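Local atomic coordinates of lysozyme C (PDB entry 5XUW), a protein that hydrolyses the beta-1,4 linkages between N-acetylmuramic acid and N-acetyl-D-glucosamine in bacterial peptidoglycan and binds one calcium ion per subunit. Residues A[3-8]-A[122-127]; A[9-14]-A[87-92]; A[63-68]-A[78-83]; A[34-39]-A[54-59]. All coordinates share one frame; numbering follows the deposited sequence.

Interactions 1 and 2 share helix 5-14: its first turn carries interaction 1, its second half interaction 2. Interaction 1 is a surface contact, held by a covalent disulfide and a lysine lying over a tyrosine ring. Interaction 2 is buried, with aliphatic side chains inside, a salt bridge at its margin and the calcium ion on the far side of 87-92. Interaction 3, partly buried and across the molecule from interaction 1, pairs a disulfide with backbone bonds and meets interaction 2 at the shared calcium. Interaction 4 lies nearest the middle of the chain and joins helix 25-36 to the sheet region; it touches interaction 3 through Tyr54 and Asp67, and interactions 1 and 2 through Phe38, Leu56 and Phe57.

Interaction 1. Residues A[3-8]-A[122-127]; sequences FSKCEL and EYLASC
The disulfide Cys6-Cys127 ties the first turn of helix 5-14 to the C-terminal 122-127 tail at the surface of this C-type lysozyme, joining the two ends of the chain. Its chi3 of -77° lies near the usual 90° magnitude for a disulfide. Ser4 and Glu7 form a capping box at the helix start: Glu7 N bonds to Ser4 OG at 3.0 Å, and Ser4 N reaches Glu7 OE1 at 3.3 Å. Serine suits the N-cap because its short hydroxyl can reach back to an otherwise unpaired helical N-H. Beside the disulfide, Lys5 uses both parts of a lysine. Its CD lies over one face of the Tyr123 ring, 3.5 Å from CZ and offset toward the rim, while the ammonium makes an off-centre cation-pi contact. Tyr123 OH is held by Glu33 of helix 25-36. Leu124 CD2 packs 3.9 Å from Lys5 CG. A bend at chi3 (68°) turns the lysine's CE, and NZ beyond it donates in the carbonyl plane to Tyr123 O at 2.9 Å.

Interaction 2. Residues A[9-14]-A[87-92]; sequences AHKLKA and NIDDDI. With CA (calcium ion), chain C.
Lys11 leaves helix 5-14 with CG anti to its backbone N (chi1 177°), and a bend at chi2 (55°) sets CD before the rest of the chain runs on extended to Asp89. Its NZ meets the syn lone pair of Asp89 OD1 at 2.7 Å, a salt bridge in which the two side chains cross at about a right angle. Lysine fits here because its methylenes can lie against apolar neighbours while the charged end reaches Asp89 at the margin of the apolar packing: Lys11 CG is 4.0 Å from Ile88 CD1, the two side chains sliding past each other in opposite directions. Deeper in, Leu12 CD2 packs 3.6 Å from Ile92 CD1 and 4.0 Å from Ile88 CD1, so one leucine methyl touches both branched residues.

The other side of 87-92 belongs to the metal. Calcium is bound by Asn87 O at 2.4 Å, Asp90 OD1 at 2.4 Å and Asp91 OD1 at 2.5 Å, with two waters; the backbone oxygen Lys82 O and Asp85 OD1 complete the site. Hard carboxylate and carbonyl oxygens suit this ion, which would offset repulsion between the neighbouring aspartates. The start of helix 89-100 has calcium on one side and the apolar packing against helix 5-14 on another. Helix 25-36 adds Leu25, Trp28 and Val29 around Leu12, and Leu56, from the loop between strands 53-54 and 59-60, touches Ile88.

Interaction 3. Residues A[63-68]-A[78-83]; sequences WWCKDN and IMCSKL. With CA (calcium ion), chain C.
Two backbone hydrogen bonds join Lys66 to the 78-83 segment, on either side of a single beta bridge to Met79. Lys66 N donates to Ile78 O at 2.9 Å, nearly in line with the carbonyl bond, whereas Cys80 N approaches Lys66 O from well above the carbonyl plane, also at 2.9 Å. Met79 CA adds a CA-H...O contact to the same Lys66 O.

Next to this bridge the Cys65-Cys80 disulfide, with chi3 of 95°, locks the two loop segments covalently. Apolar groups pack on Cys65: Leu83 CD1 lies 3.8 Å from Cys65 SG, and Ile78 CG2 is 3.9 Å from Cys65 CB. Tyr54 of strand 53-54 packs against both cysteines, and its hydroxyl bonds to Asp67 OD2.

Farther out, the long flexible side chains of Lys66 and Met79 cross obliquely, CE to SD 3.5 Å, and the Met79 methyl ends near Asn68 OD1. Just beyond the disulfide, Lys82 uses its backbone oxygen to bind calcium at 2.3 Å, while its side chain does not ligate the ion. Covalent and backbone bonds thus fix the path of a loop with little regular structure, consistent with a steady position for the metal ligand two residues past Cys80.

Interaction 4. Residues A[34-39]-A[54-59]; sequences YESNFN and YGLFQL
Glu35, in the last turn of helix 25-36, packs against Gln58, and its side chain can be followed outward from the helix. CB lies 3.9 Å from Gln58 CG and a little farther from Leu56 O. From CG the chain bends at chi2 (-68°), setting CD; of the two oxygens beyond it, OE1 lies 3.5 Å from Gln58 CB, and OE2 accepts from Ala110 N. The Glu35 carboxylate and Gln58 amide planes are nearly coplanar, 25° apart. Glutamine suits its place by reaching back: NE2 donates to Gly55 O at 2.9 Å, almost straight and on a lone pair, and Gln58 N bonds to the same oxygen. Beside it, Ser36 OG lies 2.7 Å from Leu56 O and also near Ala32 O, while Leu56 CD1 packs 3.5 Å from Phe38 C. Gln58 and Leu59 both face Tyr54 in a G1 beta bulge. This meeting of helix 25-36 with the turn between strands 53-54 and 59-60 is typical of the C-type lysozyme cleft, where Glu35 and nearby Asp53 are the predicted catalytic pair.

Interaction 1. Residues A[3-8]-A[122-127]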
loop_
_atom_site.group_PDB
_atom_site.type_symbol
_atom_site.label_atom_id
_atom_site.label_comp_id
_atom_site.label_asym_id
_atom_site.label_seq_id
_atom_site.Cartn_x
_atom_site.Cartn_y
_atom_site.Cartn_z
ATOM N N PHE A 3 -10.867 2.192 -5.900
ATOM C CA PHE A 3 -10.301 3.228 -6.766
ATOM C C PHE A 3 -10.216 2.751 -8.210
ATOM O O PHE A 3 -10.016 1.576 -8.449
ATOM C CB PHE A 3 -8.873 3.585 -6.338
ATOM C CG PHE A 3 -8.783 4.431 -5.115
ATOM C CD1 PHE A 3 -8.805 3.859 -3.851
ATOM C CD2 PHE A 3 -8.627 5.812 -5.223
ATOM C CE1 PHE A 3 -8.702 4.656 -2.715
ATOM C CE2 PHE A 3 -8.515 6.609 -4.097
ATOM C CZ PHE A 3 -8.556 6.034 -2.840
ATOM N N SER A 4 -10.351 3.667 -9.164
ATOM C CA SER A 4 -9.845 3.419 -10.511
ATOM C C SER A 4 -8.348 3.664 -10.440
ATOM O O SER A 4 -7.879 4.418 -9.586
ATOM C CB SER A 4 -10.465 4.343 -11.559
ATOM O OG SER A 4 -9.966 5.667 -11.467
ATOM N N LYS A 5 -7.605 3.051 -11.350
ATOM C CA LYS A 5 -6.163 3.273 -11.399
ATOM C C LYS A 5 -5.813 4.758 -11.424
ATOM O O LYS A 5 -4.978 5.212 -10.654
ATOM C CB LYS A 5 -5.563 2.571 -12.616
ATOM C CG LYS A 5 -4.085 2.858 -12.819
ATOM C CD LYS A 5 -3.421 1.822 -13.706
ATOM C CE LYS A 5 -3.897 1.894 -15.136
ATOM N NZ LYS A 5 -3.204 0.861 -15.963
ATOM N N CYS A 6 -6.456 5.521 -12.305
ATOM C CA CYS A 6 -6.127 6.947 -12.437
ATOM C C CYS A 6 -6.575 7.808 -11.256
ATOM O O CYS A 6 -5.888 8.769 -10.887
ATOM C CB CYS A 6 -6.666 7.505 -13.750
ATOM S SG CYS A 6 -5.782 6.828 -15.171
ATOM N N GLU A 7 -7.719 7.467 -10.665
ATOM C CA GLU A 7 -8.147 8.100 -9.430
ATOM C C GLU A 7 -7.079 7.949 -8.347
ATOM O O GLU A 7 -6.726 8.925 -7.669
ATOM C CB GLU A 7 -9.443 7.476 -8.934
ATOM C CG GLU A 7 -10.041 8.170 -7.726
ATOM C CD GLU A 7 -11.267 7.452 -7.205
ATOM O OE1 GLU A 7 -11.587 6.350 -7.709
ATOM O OE2 GLU A 7 -11.891 8.004 -6.283
ATOM N N LEU A 8 -6.580 6.726 -8.181
ATOM C CA LEU A 8 -5.552 6.477 -7.170
ATOM C C LEU A 8 -4.274 7.242 -7.487
ATOM O O LEU A 8 -3.694 7.865 -6.605
ATOM C CB LEU A 8 -5.271 4.982 -7.003
ATOM C CG LEU A 8 -4.269 4.638 -5.890
ATOM C CD1 LEU A 8 -4.732 5.163 -4.533
ATOM C CD2 LEU A 8 -4.013 3.136 -5.823
ATOM N N GLU A 122 4.105 3.081 -19.578
ATOM C CA GLU A 122 2.749 3.325 -20.094
ATOM C C GLU A 122 1.644 3.000 -19.075
ATOM O O GLU A 122 0.460 3.152 -19.384
ATOM C CB GLU A 122 2.507 2.497 -21.355
ATOM C CG GLU A 122 3.556 2.676 -22.445
ATOM C CD GLU A 122 3.313 1.791 -23.662
ATOM O OE1 GLU A 122 2.415 0.917 -23.626
ATOM O OE2 GLU A 122 4.038 1.965 -24.667
ATOM N N TYR A 123 2.023 2.575 -17.870
ATOM C CA TYR A 123 1.065 2.080 -16.871
ATOM C C TYR A 123 0.056 3.161 -16.457
ATOM O O TYR A 123 -1.130 2.870 -16.276
ATOM C CB TYR A 123 1.824 1.500 -15.660
ATOM C CG TYR A 123 0.944 0.959 -14.535
ATOM C CD1 TYR A 123 0.198 -0.212 -14.695
ATOM C CD2 TYR A 123 0.879 1.614 -13.307
ATOM C CE1 TYR A 123 -0.610 -0.701 -13.666
ATOM C CE2 TYR A 123 0.086 1.134 -12.273
ATOM C CZ TYR A 123 -0.661 -0.019 -12.448
ATOM O OH TYR A 123 -1.454 -0.479 -11.410
ATOM N N LEU A 124 0.518 4.403 -16.332
ATOM C CA LEU A 124 -0.360 5.535 -16.016
ATOM C C LEU A 124 -0.617 6.434 -17.229
ATOM O O LEU A 124 -0.979 7.603 -17.069
ATOM C CB LEU A 124 0.218 6.351 -14.859
ATOM C CG LEU A 124 0.449 5.592 -13.547
ATOM C CD1 LEU A 124 0.988 6.549 -12.491
ATOM C CD2 LEU A 124 -0.818 4.883 -13.076
ATOM N N ALA A 125 -0.506 5.878 -18.434
ATOM C CA ALA A 125 -0.637 6.671 -19.661
ATOM C C ALA A 125 -2.027 7.299 -19.778
ATOM O O ALA A 125 -2.153 8.436 -20.204
ATOM C CB ALA A 125 -0.311 5.833 -20.891
ATOM N N SER A 126 -3.058 6.579 -19.352
ATOM C CA SER A 126 -4.420 7.113 -19.374
ATOM C C SER A 126 -4.679 8.215 -18.333
ATOM O O SER A 126 -5.676 8.927 -18.436
ATOM C CB SER A 126 -5.429 5.973 -19.231
ATOM O OG SER A 126 -5.244 5.255 -18.018
ATOM N N CYS A 127 -3.796 8.367 -17.343
ATOM C CA CYS A 127 -3.968 9.365 -16.286
ATOM C C CYS A 127 -3.307 10.725 -16.575
ATOM O O CYS A 127 -3.438 11.631 -15.774
ATOM C CB CYS A 127 -3.422 8.811 -14.963
ATOM S SG CYS A 127 -3.795 7.065 -14.683
#

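Interaction 2. Residues A[9-14]-A[87-92]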
loop_
_atom_site.group_PDB
_atom_site.type_symbol
_atom_site.label_atom_id
_atom_site.label_comp_id
_atom_site.label_asym_id
_atom_site.label_seq_id
_atom_site.Cartn_x
_atom_site.Cartn_y
_atom_site.Cartn_z
ATOM N N ALA A 9 -3.862 7.224 -8.753
ATOM C CA ALA A 9 -2.648 7.941 -9.178
ATOM C C ALA A 9 -2.693 9.427 -8.790
ATOM O O ALA A 9 -1.749 9.974 -8.220
ATOM C CB ALA A 9 -2.455 7.792 -10.673
ATOM N N HIS A 10 -3.826 10.066 -9.048
ATOM C CA HIS A 10 -3.979 11.483 -8.719
ATOM C C HIS A 10 -4.048 11.773 -7.216
ATOM O O HIS A 10 -3.473 12.759 -6.755
ATOM C CB HIS A 10 -5.153 12.076 -9.491
ATOM C CG HIS A 10 -4.793 12.365 -10.907
ATOM N ND1 HIS A 10 -4.161 13.530 -11.278
ATOM C CD2 HIS A 10 -4.861 11.601 -12.020
ATOM C CE1 HIS A 10 -3.909 13.497 -12.571
ATOM N NE2 HIS A 10 -4.327 12.337 -13.049
ATOM N N LYS A 11 -4.719 10.907 -6.466
ATOM C CA LYS A 11 -4.729 10.983 -5.004
ATOM C C LYS A 11 -3.305 10.870 -4.439
ATOM O O LYS A 11 -2.864 11.714 -3.659
ATOM C CB LYS A 11 -5.624 9.880 -4.444
ATOM C CG LYS A 11 -5.682 9.770 -2.926
ATOM C CD LYS A 11 -6.079 11.066 -2.244
ATOM C CE LYS A 11 -6.231 10.854 -0.743
ATOM N NZ LYS A 11 -6.553 12.113 -0.015
ATOM N N LEU A 12 -2.592 9.824 -4.843
ATOM C CA LEU A 12 -1.218 9.616 -4.387
ATOM C C LEU A 12 -0.304 10.768 -4.803
ATOM O O LEU A 12 0.542 11.200 -4.016
ATOM C CB LEU A 12 -0.678 8.273 -4.879
ATOM C CG LEU A 12 -1.399 7.007 -4.393
ATOM C CD1 LEU A 12 -0.598 5.778 -4.783
ATOM C CD2 LEU A 12 -1.680 6.993 -2.895
ATOM N N LYS A 13 -0.487 11.282 -6.015
ATOM C CA LYS A 13 0.269 12.462 -6.461
ATOM C C LYS A 13 0.041 13.655 -5.529
ATOM O O LYS A 13 0.989 14.359 -5.163
ATOM C CB LYS A 13 -0.098 12.853 -7.896
ATOM C CG LYS A 13 0.701 14.047 -8.427
ATOM C CD LYS A 13 0.514 14.271 -9.917
ATOM C CE LYS A 13 1.121 15.596 -10.374
ATOM N NZ LYS A 13 2.563 15.710 -10.018
ATOM N N ALA A 14 -1.212 13.868 -5.151
ATOM C CA ALA A 14 -1.575 14.982 -4.267
ATOM C C ALA A 14 -0.987 14.831 -2.864
ATOM O O ALA A 14 -0.739 15.834 -2.188
ATOM C CB ALA A 14 -3.087 15.123 -4.190
ATOM N N ASN A 87 -11.109 6.669 3.272
ATOM C CA ASN A 87 -10.057 7.669 3.170
ATOM C C ASN A 87 -8.709 7.012 3.412
ATOM O O ASN A 87 -8.564 6.280 4.373
ATOM C CB ASN A 87 -10.286 8.800 4.159
ATOM C CG ASN A 87 -9.403 9.991 3.862
ATOM O OD1 ASN A 87 -9.716 10.817 2.999
ATOM N ND2 ASN A 87 -8.292 10.075 4.550
ATOM N N ILE A 88 -7.728 7.280 2.552
ATOM C CA ILE A 88 -6.445 6.558 2.605
ATOM C C ILE A 88 -5.265 7.418 3.062
ATOM O O ILE A 88 -4.120 6.997 2.951
ATOM C CB ILE A 88 -6.104 5.867 1.258
ATOM C CG1 ILE A 88 -5.905 6.875 0.121
ATOM C CG2 ILE A 88 -7.180 4.858 0.901
ATOM C CD1 ILE A 88 -5.195 6.292 -1.086
ATOM N N ASP A 89 -5.527 8.612 3.576
ATOM C CA ASP A 89 -4.450 9.464 4.068
ATOM C C ASP A 89 -3.599 8.782 5.132
ATOM O O ASP A 89 -2.368 8.865 5.072
ATOM C CB ASP A 89 -4.981 10.799 4.595
ATOM C CG ASP A 89 -5.497 11.706 3.486
ATOM O OD1 ASP A 89 -5.326 11.376 2.294
ATOM O OD2 ASP A 89 -6.099 12.755 3.809
ATOM N N ASP A 90 -4.245 8.110 6.088
ATOM C CA ASP A 90 -3.497 7.411 7.136
ATOM C C ASP A 90 -2.825 6.145 6.594
ATOM O O ASP A 90 -1.702 5.801 7.013
ATOM C CB ASP A 90 -4.321 7.159 8.413
ATOM C CG ASP A 90 -5.659 6.495 8.161
ATOM O OD1 ASP A 90 -5.894 5.972 7.050
ATOM O OD2 ASP A 90 -6.505 6.509 9.094
ATOM N N ASP A 91 -3.465 5.488 5.630
ATOM C CA ASP A 91 -2.816 4.371 4.893
ATOM C C ASP A 91 -1.543 4.845 4.199
ATOM O O ASP A 91 -0.496 4.165 4.239
ATOM C CB ASP A 91 -3.734 3.755 3.830
ATOM C CG ASP A 91 -5.051 3.264 4.387
ATOM O OD1 ASP A 91 -5.828 4.103 4.873
ATOM O OD2 ASP A 91 -5.327 2.048 4.299
ATOM N N ILE A 92 -1.629 6.014 3.568
ATOM C CA ILE A 92 -0.482 6.596 2.852
ATOM C C ILE A 92 0.643 6.957 3.823
ATOM O O ILE A 92 1.813 6.661 3.574
ATOM C CB ILE A 92 -0.900 7.839 2.040
ATOM C CG1 ILE A 92 -1.733 7.418 0.821
ATOM C CG2 ILE A 92 0.310 8.663 1.604
ATOM C CD1 ILE A 92 -2.517 8.545 0.192
HETATM CA CA CA C . -7.833 4.820 6.110
HETATM O O HOH W 1 -8.657 6.633 7.378
HETATM O O HOH W 2 -8.457 3.159 4.479
#

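Interaction 3. Residues A[63-68]-A[78-83]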
loop_
_atom_site.group_PDB
_atom_site.type_symbol
_atom_site.label_atom_id
_atom_site.label_comp_id
_atom_site.label_asym_id
_atom_site.label_seq_id
_atom_site.Cartn_x
_atom_site.Cartn_y
_atom_site.Cartn_z
ATOM N N TRP A 63 3.740 -5.648 12.483
ATOM C CA TRP A 63 4.707 -4.555 12.544
ATOM C C TRP A 63 4.126 -3.160 12.442
ATOM O O TRP A 63 4.718 -2.227 12.982
ATOM C CB TRP A 63 5.775 -4.736 11.457
ATOM C CG TRP A 63 6.781 -5.834 11.754
ATOM C CD1 TRP A 63 7.185 -6.278 12.987
ATOM C CD2 TRP A 63 7.523 -6.592 10.796
ATOM N NE1 TRP A 63 8.114 -7.277 12.849
ATOM C CE2 TRP A 63 8.346 -7.488 11.516
ATOM C CE3 TRP A 63 7.572 -6.605 9.397
ATOM C CZ2 TRP A 63 9.210 -8.389 10.886
ATOM C CZ3 TRP A 63 8.431 -7.505 8.762
ATOM C CH2 TRP A 63 9.239 -8.387 9.512
ATOM N N TRP A 64 2.986 -3.005 11.766
ATOM C CA TRP A 64 2.560 -1.691 11.308
ATOM C C TRP A 64 1.324 -1.146 12.001
ATOM O O TRP A 64 1.322 0.004 12.406
ATOM C CB TRP A 64 2.379 -1.712 9.786
ATOM C CG TRP A 64 3.623 -2.177 9.105
ATOM C CD1 TRP A 64 3.780 -3.313 8.367
ATOM C CD2 TRP A 64 4.901 -1.546 9.144
ATOM N NE1 TRP A 64 5.071 -3.422 7.924
ATOM C CE2 TRP A 64 5.788 -2.351 8.391
ATOM C CE3 TRP A 64 5.387 -0.373 9.731
ATOM C CZ2 TRP A 64 7.133 -2.019 8.212
ATOM C CZ3 TRP A 64 6.730 -0.041 9.557
ATOM C CH2 TRP A 64 7.587 -0.864 8.798
ATOM N N CYS A 65 0.281 -1.953 12.117
ATOM C CA CYS A 65 -0.952 -1.532 12.803
ATOM C C CYS A 65 -1.293 -2.519 13.898
ATOM O O CYS A 65 -0.734 -3.621 13.962
ATOM C CB CYS A 65 -2.124 -1.397 11.817
ATOM S SG CYS A 65 -2.671 -2.926 11.022
ATOM N N LYS A 66 -2.225 -2.122 14.759
ATOM C CA LYS A 66 -2.678 -2.995 15.836
ATOM C C LYS A 66 -4.173 -3.301 15.759
ATOM O O LYS A 66 -5.005 -2.415 15.591
ATOM C CB LYS A 66 -2.293 -2.440 17.209
ATOM C CG LYS A 66 -2.918 -1.112 17.591
ATOM C CD LYS A 66 -3.011 -0.960 19.104
ATOM C CE LYS A 66 -3.421 0.457 19.458
ATOM N NZ LYS A 66 -4.046 0.569 20.803
ATOM N N ASP A 67 -4.482 -4.586 15.798
ATOM C CA ASP A 67 -5.813 -5.054 16.128
ATOM C C ASP A 67 -5.587 -5.777 17.451
ATOM O O ASP A 67 -4.437 -6.017 17.833
ATOM C CB ASP A 67 -6.416 -5.936 15.017
ATOM C CG ASP A 67 -5.550 -7.143 14.650
ATOM O OD1 ASP A 67 -4.927 -7.760 15.538
ATOM O OD2 ASP A 67 -5.519 -7.495 13.453
ATOM N N ASN A 68 -6.644 -6.115 18.167
ATOM C CA ASN A 68 -6.459 -6.700 19.499
ATOM C C ASN A 68 -6.616 -8.232 19.497
ATOM O O ASN A 68 -7.129 -8.811 20.456
ATOM C CB ASN A 68 -7.375 -5.991 20.508
ATOM C CG ASN A 68 -7.079 -4.496 20.616
ATOM O OD1 ASN A 68 -7.929 -3.661 20.312
ATOM N ND2 ASN A 68 -5.863 -4.157 21.036
ATOM N N ILE A 78 -1.452 3.043 14.841
ATOM C CA ILE A 78 -2.792 3.094 14.277
ATOM C C ILE A 78 -3.539 1.771 14.419
ATOM O O ILE A 78 -2.949 0.687 14.306
ATOM C CB ILE A 78 -2.714 3.560 12.801
ATOM C CG1 ILE A 78 -4.081 4.018 12.296
ATOM C CG2 ILE A 78 -2.113 2.483 11.898
ATOM C CD1 ILE A 78 -4.007 4.704 10.952
ATOM N N MET A 79 -4.842 1.878 14.676
ATOM C CA MET A 79 -5.730 0.728 14.700
ATOM C C MET A 79 -5.902 0.204 13.281
ATOM O O MET A 79 -6.100 0.994 12.356
ATOM C CB MET A 79 -7.108 1.110 15.268
ATOM C CG MET A 79 -7.592 0.196 16.364
ATOM S SD MET A 79 -6.555 0.370 17.824
ATOM C CE MET A 79 -7.192 -0.966 18.830
ATOM N N CYS A 80 -5.848 -1.115 13.107
ATOM C CA CYS A 80 -5.924 -1.700 11.766
ATOM C C CYS A 80 -7.247 -1.400 11.056
ATOM O O CYS A 80 -7.272 -1.293 9.829
ATOM C CB CYS A 80 -5.686 -3.212 11.794
ATOM S SG CYS A 80 -4.038 -3.753 12.323
ATOM N N SER A 81 -8.327 -1.232 11.822
ATOM C CA SER A 81 -9.639 -0.865 11.264
ATOM C C SER A 81 -9.643 0.447 10.475
ATOM O O SER A 81 -10.440 0.603 9.541
ATOM C CB SER A 81 -10.693 -0.796 12.378
ATOM O OG SER A 81 -10.297 0.109 13.394
ATOM N N LYS A 82 -8.746 1.368 10.827
ATOM C CA LYS A 82 -8.622 2.646 10.122
ATOM C C LYS A 82 -7.967 2.513 8.745
ATOM O O LYS A 82 -7.886 3.487 7.996
ATOM C CB LYS A 82 -7.854 3.640 10.976
ATOM C CG LYS A 82 -8.534 3.901 12.320
ATOM C CD LYS A 82 -7.598 4.545 13.322
ATOM C CE LYS A 82 -7.437 6.023 13.058
ATOM N NZ LYS A 82 -8.631 6.795 13.497
ATOM N N LEU A 83 -7.492 1.313 8.423
ATOM C CA LEU A 83 -6.995 0.999 7.088
ATOM C C LEU A 83 -8.056 0.296 6.234
ATOM O O LEU A 83 -7.730 -0.241 5.181
ATOM C CB LEU A 83 -5.740 0.127 7.215
ATOM C CG LEU A 83 -4.659 0.694 8.141
ATOM C CD1 LEU A 83 -3.546 -0.323 8.355
ATOM C CD2 LEU A 83 -4.111 2.002 7.585
HETATM CA CA CA C . -7.833 4.820 6.110
HETATM O O HOH W 2 -8.457 3.159 4.479
HETATM O O HOH W 1 -8.657 6.633 7.378
#

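Interaction 4. Residues A[34-39]-A[54-59]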
loop_
_atom_site.group_PDB
_atom_site.type_symbol
_atom_site.label_atom_id
_atom_site.label_comp_id
_atom_site.label_asym_id
_atom_site.label_seq_id
_atom_site.Cartn_x
_atom_site.Cartn_y
_atom_site.Cartn_z
ATOM N N TYR A 34 -1.862 -4.765 -7.299
ATOM C CA TYR A 34 -1.584 -6.182 -7.086
ATOM C C TYR A 34 -1.731 -6.637 -5.631
ATOM O O TYR A 34 -1.983 -7.811 -5.392
ATOM C CB TYR A 34 -0.246 -6.557 -7.740
ATOM C CG TYR A 34 -0.376 -6.445 -9.246
ATOM C CD1 TYR A 34 -0.936 -7.489 -9.995
ATOM C CD2 TYR A 34 -0.032 -5.278 -9.918
ATOM C CE1 TYR A 34 -1.109 -7.383 -11.363
ATOM C CE2 TYR A 34 -0.220 -5.159 -11.282
ATOM C CZ TYR A 34 -0.748 -6.227 -12.004
ATOM O OH TYR A 34 -0.945 -6.109 -13.357
ATOM N N GLU A 35 -1.629 -5.714 -4.669
ATOM C CA GLU A 35 -1.856 -6.052 -3.261
ATOM C C GLU A 35 -3.341 -6.190 -2.928
ATOM O O GLU A 35 -3.728 -7.134 -2.246
ATOM C CB GLU A 35 -1.203 -5.018 -2.337
ATOM C CG GLU A 35 0.323 -5.122 -2.264
ATOM C CD GLU A 35 0.827 -6.384 -1.586
ATOM O OE1 GLU A 35 0.050 -7.043 -0.864
ATOM O OE2 GLU A 35 2.012 -6.721 -1.781
ATOM N N SER A 36 -4.159 -5.261 -3.414
ATOM C CA SER A 36 -5.560 -5.155 -3.001
ATOM C C SER A 36 -6.601 -5.052 -4.130
ATOM O O SER A 36 -7.793 -4.907 -3.833
ATOM C CB SER A 36 -5.698 -3.911 -2.125
ATOM O OG SER A 36 -5.500 -2.730 -2.897
ATOM N N ASN A 37 -6.169 -5.070 -5.397
ATOM C CA ASN A 37 -7.040 -4.748 -6.538
ATOM C C ASN A 37 -7.760 -3.396 -6.367
ATOM O O ASN A 37 -8.927 -3.251 -6.739
ATOM C CB ASN A 37 -8.036 -5.902 -6.801
ATOM C CG ASN A 37 -8.646 -5.865 -8.212
ATOM O OD1 ASN A 37 -9.738 -6.400 -8.442
ATOM N ND2 ASN A 37 -7.967 -5.215 -9.142
ATOM N N PHE A 38 -7.043 -2.421 -5.793
ATOM C CA PHE A 38 -7.537 -1.051 -5.552
ATOM C C PHE A 38 -8.669 -0.918 -4.520
ATOM O O PHE A 38 -9.299 0.135 -4.454
ATOM C CB PHE A 38 -7.979 -0.370 -6.855
ATOM C CG PHE A 38 -6.885 -0.220 -7.883
ATOM C CD1 PHE A 38 -5.640 0.298 -7.532
ATOM C CD2 PHE A 38 -7.111 -0.577 -9.203
ATOM C CE1 PHE A 38 -4.640 0.443 -8.477
ATOM C CE2 PHE A 38 -6.108 -0.426 -10.160
ATOM C CZ PHE A 38 -4.881 0.099 -9.795
ATOM N N ASN A 39 -8.873 -1.950 -3.703
ATOM C CA ASN A 39 -9.986 -2.023 -2.762
ATOM C C ASN A 39 -9.511 -1.694 -1.347
ATOM O O ASN A 39 -8.707 -2.426 -0.765
ATOM C CB ASN A 39 -10.593 -3.421 -2.800
ATOM C CG ASN A 39 -11.922 -3.516 -2.055
ATOM O OD1 ASN A 39 -12.292 -2.641 -1.279
ATOM N ND2 ASN A 39 -12.654 -4.590 -2.312
ATOM N N TYR A 54 -4.166 -5.561 5.945
ATOM C CA TYR A 54 -5.330 -4.683 5.897
ATOM C C TYR A 54 -5.225 -3.622 4.823
ATOM O O TYR A 54 -4.231 -2.903 4.753
ATOM C CB TYR A 54 -5.462 -3.936 7.210
ATOM C CG TYR A 54 -5.979 -4.743 8.372
ATOM C CD1 TYR A 54 -5.117 -5.509 9.158
ATOM C CD2 TYR A 54 -7.328 -4.687 8.730
ATOM C CE1 TYR A 54 -5.590 -6.228 10.253
ATOM C CE2 TYR A 54 -7.814 -5.404 9.821
ATOM C CZ TYR A 54 -6.943 -6.171 10.578
ATOM O OH TYR A 54 -7.426 -6.871 11.662
ATOM N N GLY A 55 -6.279 -3.514 4.018
ATOM C CA GLY A 55 -6.521 -2.332 3.219
ATOM C C GLY A 55 -5.836 -2.296 1.875
ATOM O O GLY A 55 -5.308 -3.308 1.400
ATOM N N LEU A 56 -5.861 -1.106 1.284
ATOM C CA LEU A 56 -5.336 -0.839 -0.062
ATOM C C LEU A 56 -3.878 -1.256 -0.237
ATOM O O LEU A 56 -3.496 -1.748 -1.304
ATOM C CB LEU A 56 -5.472 0.655 -0.363
ATOM C CG LEU A 56 -5.137 1.180 -1.759
ATOM C CD1 LEU A 56 -6.114 0.633 -2.784
ATOM C CD2 LEU A 56 -5.182 2.692 -1.769
ATOM N N PHE A 57 -3.071 -1.019 0.805
ATOM C CA PHE A 57 -1.655 -1.374 0.800
ATOM C C PHE A 57 -1.329 -2.612 1.636
ATOM O O PHE A 57 -0.156 -2.890 1.878
ATOM C CB PHE A 57 -0.813 -0.200 1.289
ATOM C CG PHE A 57 -1.075 1.096 0.567
ATOM C CD1 PHE A 57 -1.101 1.152 -0.826
ATOM C CD2 PHE A 57 -1.247 2.279 1.286
ATOM C CE1 PHE A 57 -1.328 2.349 -1.483
ATOM C CE2 PHE A 57 -1.461 3.483 0.628
ATOM C CZ PHE A 57 -1.494 3.519 -0.758
ATOM N N GLN A 58 -2.351 -3.355 2.068
ATOM C CA GLN A 58 -2.177 -4.624 2.756
ATOM C C GLN A 58 -1.133 -4.539 3.875
ATOM O O GLN A 58 -0.161 -5.291 3.913
ATOM C CB GLN A 58 -1.865 -5.723 1.738
ATOM C CG GLN A 58 -3.061 -6.097 0.892
ATOM C CD GLN A 58 -4.118 -6.850 1.676
ATOM O OE1 GLN A 58 -4.008 -8.059 1.876
ATOM N NE2 GLN A 58 -5.137 -6.135 2.145
ATOM N N LEU A 59 -1.388 -3.617 4.799
ATOM C CA LEU A 59 -0.483 -3.340 5.906
ATOM C C LEU A 59 -0.732 -4.333 7.031
ATOM O O LEU A 59 -1.881 -4.563 7.425
ATOM C CB LEU A 59 -0.657 -1.904 6.377
ATOM C CG LEU A 59 -0.411 -0.853 5.297
ATOM C CD1 LEU A 59 -0.973 0.496 5.706
ATOM C CD2 LEU A 59 1.073 -0.762 4.956
#